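Side-chain contact in leucyl aminopeptidase (Trypanosoma brucei brucei, PDB 5NTD), which probably removes leucine and other N-terminal residues from peptides, as a metal-dependent M17 aminopeptidase that here carries two manganese ions and bestatin: residues N420-G423 and A424-M428. Sequence-based numbering, arbitrary orientation.
Sequences NEEG and AEAAM
Glu421 O takes the N-H of Glu425, 3.2 Å from O to N, and that bond starts the helix. Glu421 itself sits at the N-cap position, its backbone still extended. The next two carbonyls follow suit: Ala426 N reaches Glu422 O at 2.9 Å. Ala427 N in turn lies 3.0 Å from Gly423 O. Each accepting oxygen also has a methyl or methylene beside it; Glu425 CB, for instance, rests 3.4 Å from Glu422 O. This is the first turn of helix 422-435, the crossover helix of the beta-alpha-beta unit between strands 415-419 and 439-441 in the catalytic domain. Just ahead of it, the side-chain amide of Asn420 is used at both ends, OD1 accepting from His491 N and ND2 donating to Gly489 O, which ties the residue ahead of the N-cap to the beginning of strand 490-495. On the outer side, Glu422 CG lies anti to the backbone N (chi1 -153°) and the chain then bends at chi2, bringing OE1 alongside the Ala426 methyl, 4.0 Å from its CB. The carboxylates of Glu422 and Glu425 stay apart, OE2 to OE2 5.2 Å. Glu425 OE1 forms a salt bridge with Arg113 of the second subunit, which also packs on Glu422 and probably eases the repulsion between the two acids.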
loop_
_atom_site.group_PDB
_atom_site.type_symbol
_atom_site.label_atom_id
_atom_site.label_comp_id
_atom_site.label_asym_id
_atom_site.label_seq_id
_atom_site.Cartn_x
_atom_site.Cartn_y
_atom_site.Cartn_z
ATOM N N ASN G 420 -29.094 -16.679 -17.864
ATOM C CA ASN G 420 -29.494 -18.067 -17.536
ATOM C C ASN G 420 -29.969 -18.933 -18.712
ATOM O O ASN G 420 -30.138 -20.112 -18.568
ATOM C CB ASN G 420 -30.539 -18.098 -16.434
ATOM C CG ASN G 420 -31.862 -17.594 -16.898
ATOM O OD1 ASN G 420 -31.966 -16.935 -17.934
ATOM N ND2 ASN G 420 -32.874 -17.870 -16.143
ATOM N N GLU G 421 -30.137 -18.336 -19.870
ATOM C CA GLU G 421 -30.595 -19.059 -21.102
ATOM C C GLU G 421 -29.786 -18.635 -22.311
ATOM O O GLU G 421 -29.572 -17.460 -22.497
ATOM C CB GLU G 421 -32.045 -18.762 -21.386
ATOM C CG GLU G 421 -32.968 -19.346 -20.335
ATOM C CD GLU G 421 -34.438 -19.142 -20.635
ATOM O OE1 GLU G 421 -34.766 -18.523 -21.685
ATOM O OE2 GLU G 421 -35.263 -19.621 -19.804
ATOM N N GLU G 422 -29.327 -19.594 -23.083
ATOM C CA GLU G 422 -28.502 -19.340 -24.283
ATOM C C GLU G 422 -29.255 -18.429 -25.283
ATOM O O GLU G 422 -28.674 -17.512 -25.852
ATOM C CB GLU G 422 -28.060 -20.676 -24.931
ATOM C CG GLU G 422 -26.759 -20.714 -25.762
ATOM C CD GLU G 422 -26.856 -20.032 -27.124
ATOM O OE1 GLU G 422 -27.932 -19.658 -27.604
ATOM O OE2 GLU G 422 -25.834 -19.838 -27.765
ATOM N N GLY G 423 -30.553 -18.653 -25.447
ATOM C CA GLY G 423 -31.374 -17.918 -26.435
ATOM C C GLY G 423 -31.463 -16.420 -26.166
ATOM O O GLY G 423 -31.228 -15.582 -27.049
ATOM N N ALA G 424 -31.769 -16.094 -24.928
ATOM C CA ALA G 424 -31.835 -14.680 -24.484
ATOM C C ALA G 424 -30.458 -13.996 -24.588
ATOM O O ALA G 424 -30.331 -12.853 -25.023
ATOM C CB ALA G 424 -32.335 -14.586 -23.065
ATOM N N GLU G 425 -29.429 -14.745 -24.237
ATOM C CA GLU G 425 -28.044 -14.245 -24.348
ATOM C C GLU G 425 -27.702 -13.878 -25.809
ATOM O O GLU G 425 -27.218 -12.782 -26.113
ATOM C CB GLU G 425 -27.051 -15.260 -23.829
ATOM C CG GLU G 425 -25.624 -14.777 -23.847
ATOM C CD GLU G 425 -24.679 -15.843 -23.340
ATOM O OE1 GLU G 425 -24.570 -15.992 -22.123
ATOM O OE2 GLU G 425 -24.033 -16.511 -24.156
ATOM N N ALA G 426 -27.989 -14.801 -26.707
ATOM C CA ALA G 426 -27.700 -14.606 -28.154
ATOM C C ALA G 426 -28.467 -13.430 -28.728
ATOM O O ALA G 426 -27.965 -12.660 -29.515
ATOM C CB ALA G 426 -28.032 -15.875 -28.947
ATOM N N ALA G 427 -29.686 -13.277 -28.260
ATOM C CA ALA G 427 -30.531 -12.150 -28.689
ATOM C C ALA G 427 -29.987 -10.808 -28.218
ATOM O O ALA G 427 -29.957 -9.847 -28.970
ATOM C CB ALA G 427 -31.969 -12.337 -28.185
ATOM N N MET G 428 -29.576 -10.741 -26.959
ATOM C CA MET G 428 -28.957 -9.491 -26.434
ATOM C C MET G 428 -27.626 -9.174 -27.107
ATOM O O MET G 428 -27.353 -8.041 -27.469
ATOM C CB MET G 428 -28.795 -9.554 -24.939
ATOM C CG MET G 428 -28.384 -8.229 -24.312
ATOM S SD MET G 428 -29.541 -6.878 -24.605
ATOM C CE MET G 428 -30.868 -7.300 -23.501
#